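C-domain type II peptide synthetase (Streptomyces globisporus, PDB 4ZNM) is a stand-alone condensation-domain protein of nonribosomal peptide synthetase type, built on the two-lobed fold of the CoA-dependent acyltransferase clan. Local coordinates at residues 288-300 with 366-378. Numbering follows the deposited sequence.
Sequences DITVPTFSGGRNN and HQISVFQAVHAPA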
ATOM      1  N   ASP A 288      -0.196  -9.525  24.908  1.00 32.61           N
ATOM      2  CA  ASP A 288      -1.411  -9.664  24.113  1.00 31.21           C
ATOM      3  C   ASP A 288      -1.386  -8.553  23.081  1.00 31.20           C
ATOM      4  O   ASP A 288      -1.646  -7.384  23.397  1.00 31.13           O
ATOM      5  CB  ASP A 288      -2.668  -9.597  25.003  1.00 49.49           C
ATOM      6  CG  ASP A 288      -3.953  -9.363  24.213  1.00 56.81           C
ATOM      7  OD1 ASP A 288      -4.044  -9.809  23.052  1.00 48.62           O
ATOM      8  OD2 ASP A 288      -4.882  -8.712  24.752  1.00 69.48           O
ATOM      9  N   ILE A 289      -1.066  -8.919  21.839  1.00 29.68           N
ATOM     10  CA  ILE A 289      -0.716  -7.940  20.831  1.00 28.62           C
ATOM     11  C   ILE A 289      -1.650  -7.993  19.636  1.00 32.42           C
ATOM     12  O   ILE A 289      -1.711  -8.997  18.907  1.00 34.04           O
ATOM     13  CB  ILE A 289       0.745  -8.142  20.396  1.00 32.32           C
ATOM     14  CG1 ILE A 289       1.668  -7.802  21.576  1.00 35.87           C
ATOM     15  CG2 ILE A 289       1.073  -7.288  19.187  1.00 32.47           C
ATOM     16  CD1 ILE A 289       3.127  -7.835  21.225  1.00 40.20           C
ATOM     17  N   THR A 290      -2.365  -6.901  19.417  1.00 26.22           N
ATOM     18  CA  THR A 290      -3.207  -6.805  18.244  1.00 25.20           C
ATOM     19  C   THR A 290      -2.694  -5.690  17.322  1.00 24.33           C
ATOM     20  O   THR A 290      -2.672  -4.520  17.698  1.00 24.28           O
ATOM     21  CB  THR A 290      -4.690  -6.519  18.611  1.00 25.17           C
ATOM     22  OG1 THR A 290      -5.205  -7.559  19.447  1.00 30.46           O
ATOM     23  CG2 THR A 290      -5.532  -6.433  17.370  1.00 24.23           C
ATOM     24  N   VAL A 291      -2.333  -6.079  16.111  1.00 23.74           N
ATOM     25  CA  VAL A 291      -1.781  -5.171  15.091  1.00 24.21           C
ATOM     26  C   VAL A 291      -2.495  -5.453  13.780  1.00 23.29           C
ATOM     27  O   VAL A 291      -2.595  -6.599  13.363  1.00 23.58           O
ATOM     28  CB  VAL A 291      -0.255  -5.329  14.931  1.00 28.23           C
ATOM     29  CG1 VAL A 291       0.284  -4.424  13.785  1.00 25.40           C
ATOM     30  CG2 VAL A 291       0.438  -4.966  16.217  1.00 30.90           C
ATOM     31  N   PRO A 292      -3.001  -4.414  13.128  1.00 22.98           N
ATOM     32  CA  PRO A 292      -3.674  -4.648  11.860  1.00 23.96           C
ATOM     33  C   PRO A 292      -2.682  -4.755  10.716  1.00 27.40           C
ATOM     34  O   PRO A 292      -1.581  -4.173  10.759  1.00 24.44           O
ATOM     35  CB  PRO A 292      -4.554  -3.395  11.677  1.00 28.19           C
ATOM     36  CG  PRO A 292      -3.901  -2.356  12.492  1.00 31.37           C
ATOM     37  CD  PRO A 292      -3.181  -3.026  13.600  1.00 23.98           C
ATOM     38  N   THR A 293      -3.071  -5.524   9.713  1.00 25.77           N
ATOM     39  CA  THR A 293      -2.386  -5.519   8.438  1.00 24.37           C
ATOM     40  C   THR A 293      -3.417  -5.051   7.437  1.00 26.12           C
ATOM     41  O   THR A 293      -4.576  -4.847   7.806  1.00 24.09           O
ATOM     42  CB  THR A 293      -1.836  -6.934   8.064  1.00 23.83           C
ATOM     43  OG1 THR A 293      -0.900  -6.824   6.981  1.00 26.91           O
ATOM     44  CG2 THR A 293      -2.961  -7.878   7.661  1.00 27.39           C
ATOM     45  N   PHE A 294      -3.007  -4.895   6.179  1.00 24.49           N
ATOM     46  CA  PHE A 294      -3.956  -4.768   5.071  1.00 28.21           C
ATOM     47  C   PHE A 294      -3.838  -6.035   4.257  1.00 28.14           C
ATOM     48  O   PHE A 294      -2.744  -6.390   3.785  1.00 27.76           O
ATOM     49  CB  PHE A 294      -3.665  -3.566   4.153  1.00 22.60           C
ATOM     50  CG  PHE A 294      -4.174  -2.266   4.650  1.00 25.20           C
ATOM     51  CD1 PHE A 294      -5.521  -1.959   4.572  1.00 26.52           C
ATOM     52  CD2 PHE A 294      -3.293  -1.307   5.119  1.00 27.33           C
ATOM     53  CE1 PHE A 294      -5.993  -0.738   4.982  1.00 27.89           C
ATOM     54  CE2 PHE A 294      -3.746  -0.086   5.552  1.00 27.42           C
ATOM     55  CZ  PHE A 294      -5.107   0.210   5.497  1.00 29.78           C
ATOM     56  N   SER A 295      -4.949  -6.727   4.067  1.00 22.09           N
ATOM     57  CA  SER A 295      -4.923  -7.848   3.151  1.00 23.37           C
ATOM     58  C   SER A 295      -5.012  -7.304   1.723  1.00 22.62           C
ATOM     59  O   SER A 295      -5.354  -6.145   1.528  1.00 25.93           O
ATOM     60  CB  SER A 295      -6.071  -8.800   3.441  1.00 26.81           C
ATOM     61  OG  SER A 295      -7.277  -8.200   3.000  1.00 31.67           O
ATOM     62  N   GLY A 296      -4.743  -8.148   0.730  1.00 22.76           N
ATOM     63  CA  GLY A 296      -4.850  -7.720  -0.656  1.00 25.99           C
ATOM     64  C   GLY A 296      -6.300  -7.472  -1.088  1.00 25.76           C
ATOM     65  O   GLY A 296      -6.556  -6.633  -1.954  1.00 25.34           O
ATOM     66  N   GLY A 297      -7.249  -8.222  -0.521  1.00 25.96           N
ATOM     67  CA  GLY A 297      -8.674  -8.021  -0.802  1.00 26.61           C
ATOM     68  C   GLY A 297      -9.099  -8.542  -2.180  1.00 29.43           C
ATOM     69  O   GLY A 297     -10.200  -8.265  -2.648  1.00 30.08           O
ATOM     70  N   ARG A 298      -8.208  -9.302  -2.816  1.00 22.58           N
ATOM     71  CA  ARG A 298      -8.419  -9.850  -4.169  1.00 27.85           C
ATOM     72  C   ARG A 298      -8.443 -11.375  -4.237  1.00 35.84           C
ATOM     73  O   ARG A 298      -7.871 -11.993  -5.145  1.00 36.77           O
ATOM     74  CB  ARG A 298      -7.334  -9.323  -5.094  1.00 34.61           C
ATOM     75  CG  ARG A 298      -7.469  -7.803  -5.255  1.00 37.00           C
ATOM     76  CD  ARG A 298      -6.431  -7.307  -6.156  1.00 31.18           C
ATOM     77  NE  ARG A 298      -6.435  -5.866  -6.384  1.00 26.86           N
ATOM     78  CZ  ARG A 298      -6.895  -5.267  -7.481  1.00 26.56           C
ATOM     79  NH1 ARG A 298      -7.506  -5.954  -8.437  1.00 22.50           N
ATOM     80  NH2 ARG A 298      -6.748  -3.960  -7.614  1.00 25.30           N
ATOM     81  N   ASN A 299      -9.159 -11.966  -3.297  1.00 44.50           N
ATOM     82  CA  ASN A 299      -9.381 -13.412  -3.280  1.00 51.07           C
ATOM     83  C   ASN A 299     -10.125 -13.866  -4.544  1.00 44.93           C
ATOM     84  O   ASN A 299      -9.869 -14.930  -5.075  1.00 49.61           O
ATOM     85  CB  ASN A 299     -10.185 -13.793  -2.036  1.00 64.58           C
ATOM     86  CG  ASN A 299      -9.694 -13.081  -0.791  1.00 68.46           C
ATOM     87  OD1 ASN A 299      -9.719 -11.838  -0.706  1.00 64.19           O
ATOM     88  ND2 ASN A 299      -9.246 -13.857   0.186  1.00 77.95           N
ATOM     89  N   ASN A 300     -11.059 -13.046  -5.012  1.00 39.72           N
ATOM     90  CA  ASN A 300     -11.899 -13.407  -6.149  1.00 34.84           C
ATOM     91  C   ASN A 300     -11.200 -13.086  -7.466  1.00 34.94           C
ATOM     92  O   ASN A 300     -11.116 -11.924  -7.857  1.00 28.06           O
ATOM     93  CB  ASN A 300     -13.226 -12.667  -6.045  1.00 41.11           C
ATOM     94  CG  ASN A 300     -14.208 -13.095  -7.094  1.00 44.90           C
ATOM     95  OD1 ASN A 300     -13.830 -13.696  -8.101  1.00 42.05           O
ATOM     96  ND2 ASN A 300     -15.490 -12.782  -6.871  1.00 52.08           N
ATOM     97  N   HIS A 366      -1.683   8.857  21.448  1.00 33.25           N
ATOM     98  CA  HIS A 366      -1.278   7.656  20.700  1.00 29.37           C
ATOM     99  C   HIS A 366      -1.856   7.615  19.288  1.00 32.25           C
ATOM    100  O   HIS A 366      -2.855   8.279  19.006  1.00 29.24           O
ATOM    101  CB  HIS A 366      -1.690   6.367  21.431  1.00 33.18           C
ATOM    102  CG  HIS A 366      -1.166   6.279  22.832  1.00 40.47           C
ATOM    103  ND1 HIS A 366      -0.071   5.516  23.180  1.00 35.28           N
ATOM    104  CD2 HIS A 366      -1.586   6.876  23.968  1.00 35.36           C
ATOM    105  CE1 HIS A 366       0.160   5.648  24.473  1.00 42.10           C
ATOM    106  NE2 HIS A 366      -0.744   6.467  24.973  1.00 42.38           N
ATOM    107  N   GLN A 367      -1.218   6.809  18.428  1.00 27.49           N
ATOM    108  CA  GLN A 367      -1.790   6.411  17.159  1.00 26.75           C
ATOM    109  C   GLN A 367      -1.619   4.929  16.899  1.00 25.67           C
ATOM    110  O   GLN A 367      -0.714   4.274  17.416  1.00 27.50           O
ATOM    111  CB  GLN A 367      -1.143   7.180  16.009  1.00 28.54           C
ATOM    112  CG  GLN A 367      -1.508   8.621  15.895  1.00 27.82           C
ATOM    113  CD  GLN A 367      -0.797   9.275  14.703  1.00 27.81           C
ATOM    114  OE1 GLN A 367       0.425   9.324  14.670  1.00 27.67           O
ATOM    115  NE2 GLN A 367      -1.565   9.738  13.711  1.00 28.06           N
ATOM    116  N   ILE A 368      -2.459   4.395  16.045  1.00 25.21           N
ATOM    117  CA  ILE A 368      -2.289   3.016  15.698  1.00 24.33           C
ATOM    118  C   ILE A 368      -1.292   2.882  14.543  1.00 23.77           C
ATOM    119  O   ILE A 368      -1.132   3.786  13.723  1.00 24.01           O
ATOM    120  CB  ILE A 368      -3.606   2.350  15.361  1.00 39.99           C
ATOM    121  CG1 ILE A 368      -4.286   3.018  14.191  1.00 42.26           C
ATOM    122  CG2 ILE A 368      -4.532   2.365  16.565  1.00 57.79           C
ATOM    123  CD1 ILE A 368      -4.825   1.988  13.257  1.00 54.77           C
ATOM    124  N   SER A 369      -0.629   1.737  14.519  1.00 23.16           N
ATOM    125  CA  SER A 369       0.245   1.378  13.431  1.00 23.09           C
ATOM    126  C   SER A 369      -0.283   0.157  12.702  1.00 22.22           C
ATOM    127  O   SER A 369      -0.998  -0.688  13.260  1.00 24.76           O
ATOM    128  CB  SER A 369       1.663   1.115  13.936  1.00 27.52           C
ATOM    129  OG  SER A 369       1.735  -0.165  14.528  1.00 29.08           O
ATOM    130  N   VAL A 370       0.054   0.114  11.427  1.00 22.07           N
ATOM    131  CA  VAL A 370      -0.290  -0.968  10.532  1.00 21.77           C
ATOM    132  C   VAL A 370       1.006  -1.562   9.961  1.00 21.60           C
ATOM    133  O   VAL A 370       1.926  -0.830   9.609  1.00 23.42           O
ATOM    134  CB  VAL A 370      -1.176  -0.463   9.371  1.00 22.02           C
ATOM    135  CG1 VAL A 370      -1.556  -1.583   8.455  1.00 26.78           C
ATOM    136  CG2 VAL A 370      -2.445   0.207   9.885  1.00 22.59           C
ATOM    137  N   PHE A 371       1.042  -2.868   9.795  1.00 21.67           N
ATOM    138  CA  PHE A 371       2.211  -3.534   9.234  1.00 22.62           C
ATOM    139  C   PHE A 371       1.740  -4.379   8.060  1.00 21.46           C
ATOM    140  O   PHE A 371       1.043  -5.360   8.252  1.00 23.10           O
ATOM    141  CB  PHE A 371       2.899  -4.370  10.304  1.00 21.67           C
ATOM    142  CG  PHE A 371       4.300  -4.840   9.934  1.00 22.54           C
ATOM    143  CD1 PHE A 371       4.490  -5.970   9.171  1.00 22.82           C
ATOM    144  CD2 PHE A 371       5.409  -4.159  10.393  1.00 24.11           C
ATOM    145  CE1 PHE A 371       5.778  -6.400   8.834  1.00 26.76           C
ATOM    146  CE2 PHE A 371       6.702  -4.577  10.072  1.00 23.84           C
ATOM    147  CZ  PHE A 371       6.883  -5.705   9.290  1.00 22.21           C
ATOM    148  N   GLN A 372       2.093  -3.968   6.843  1.00 22.48           N
ATOM    149  CA  GLN A 372       1.555  -4.605   5.644  1.00 30.28           C
ATOM    150  C   GLN A 372       2.602  -5.071   4.673  1.00 29.28           C
ATOM    151  O   GLN A 372       3.638  -4.458   4.520  1.00 29.68           O
ATOM    152  CB  GLN A 372       0.607  -3.655   4.887  1.00 30.89           C
ATOM    153  CG  GLN A 372       1.199  -2.736   3.857  1.00 45.33           C
ATOM    154  CD  GLN A 372       0.128  -2.080   2.998  1.00 54.96           C
ATOM    155  OE1 GLN A 372      -0.024  -0.871   3.020  1.00 62.75           O
ATOM    156  NE2 GLN A 372      -0.606  -2.879   2.228  1.00 60.59           N
ATOM    157  N   ALA A 373       2.260  -6.133   3.967  1.00 32.57           N
ATOM    158  CA  ALA A 373       2.984  -6.543   2.781  1.00 30.59           C
ATOM    159  C   ALA A 373       2.258  -5.956   1.583  1.00 27.85           C
ATOM    160  O   ALA A 373       1.054  -6.033   1.473  1.00 27.77           O
ATOM    161  CB  ALA A 373       3.062  -8.083   2.690  1.00 31.63           C
ATOM    162  N   VAL A 374       3.007  -5.352   0.686  1.00 29.17           N
ATOM    163  CA  VAL A 374       2.467  -4.894  -0.571  1.00 30.54           C
ATOM    164  C   VAL A 374       1.997  -6.088  -1.377  1.00 30.40           C
ATOM    165  O   VAL A 374       2.729  -7.059  -1.555  1.00 28.24           O
ATOM    166  CB  VAL A 374       3.523  -4.097  -1.366  1.00 36.50           C
ATOM    167  CG1 VAL A 374       2.979  -3.698  -2.719  1.00 45.68           C
ATOM    168  CG2 VAL A 374       3.921  -2.871  -0.616  1.00 35.34           C
ATOM    169  N   HIS A 375       0.778  -5.997  -1.881  1.00 26.21           N
ATOM    170  CA  HIS A 375       0.194  -7.059  -2.678  1.00 32.04           C
ATOM    171  C   HIS A 375       0.177  -6.650  -4.147  1.00 30.27           C
ATOM    172  O   HIS A 375      -0.510  -5.713  -4.559  1.00 31.35           O
ATOM    173  CB  HIS A 375      -1.218  -7.377  -2.183  1.00 32.89           C
ATOM    174  CG  HIS A 375      -1.921  -8.402  -3.009  1.00 62.67           C
ATOM    175  ND1 HIS A 375      -1.713  -9.758  -2.861  1.00 72.31           N
ATOM    176  CD2 HIS A 375      -2.832  -8.268  -4.002  1.00 78.46           C
ATOM    177  CE1 HIS A 375      -2.461 -10.413  -3.732  1.00 78.98           C
ATOM    178  NE2 HIS A 375      -3.150  -9.532  -4.436  1.00 79.99           N
ATOM    179  N   ALA A 376       0.962  -7.345  -4.941  1.00 33.63           N
ATOM    180  CA  ALA A 376       1.089  -7.010  -6.347  1.00 46.68           C
ATOM    181  C   ALA A 376       1.430  -8.280  -7.114  1.00 51.56           C
ATOM    182  O   ALA A 376       2.129  -9.135  -6.589  1.00 47.59           O
ATOM    183  CB  ALA A 376       2.157  -5.942  -6.545  1.00 48.94           C
ATOM    184  N   PRO A 377       0.925  -8.421  -8.348  1.00 66.78           N
ATOM    185  CA  PRO A 377       1.213  -9.676  -9.051  1.00 70.96           C
ATOM    186  C   PRO A 377       2.717  -9.995  -9.107  1.00 65.57           C
ATOM    187  O   PRO A 377       3.566  -9.082  -9.068  1.00 56.63           O
ATOM    188  CB  PRO A 377       0.636  -9.431 -10.449  1.00 72.54           C
ATOM    189  CG  PRO A 377      -0.417  -8.409 -10.244  1.00 66.70           C
ATOM    190  CD  PRO A 377       0.113  -7.510  -9.168  1.00 65.03           C
ATOM    191  N   ALA A 378       3.033 -11.288  -9.169  1.00 79.87           N
ATOM    192  CA  ALA A 378       4.417 -11.752  -9.155  1.00 79.44           C
ATOM    193  C   ALA A 378       5.164 -11.295 -10.411  1.00 79.04           C
ATOM    194  O   ALA A 378       4.634 -11.378 -11.527  1.00 68.65           O
ATOM    195  CB  ALA A 378       4.457 -13.272  -9.038  1.00 77.42           C
TER
HETATM  196  O   HOH W   1      -0.219  -7.597   4.587  1.00 25.70           O
HETATM  197  O   HOH W   2      -2.085  -5.272   0.950  1.00 43.83           O
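Strands 288-295 and 366-373 of the C-terminal lobe run in broadly the same direction but splay, their axes 42° apart and 4.9 Å at closest approach, and one direct backbone hydrogen bond joins them where P292 meets F371. F371 N donates to P292 O (3.1 Å), nearly straight and in the carbonyl plane. One residue on, a side chain takes over: T293 OG1, placed anti to its own backbone N (chi1 -166°), donates to F371 O at 2.7 Å, tilted a little from that carbonyl's plane. The same hydroxyl accepts from water 1, which also donates to F294 O and accepts from A373 N (2.9 Å), so water bridges the strands where they part. In the condensation-domain fold this links the two-stranded antiparallel sheet of 288-295 and 312-319 to the mixed sheet in which 366-373 pairs with 410-416. Apolar groups fill in beside the bonds: V370 CG2 packs on P292 CG (3.9 Å), while CG1 of the same valine touches F294 CD2 (3.8 Å) obliquely to the ring. Against F294 also lies the Q372 amide, its plane 36° from the ring and NE2 3.7 Å from F294 CB. Past the strands, G296 CA sits over one face of the H375 imidazole in a CH-pi contact, 4.1 Å from its centroid, and W163 of helix 162-180 meets that ring nearly parallel.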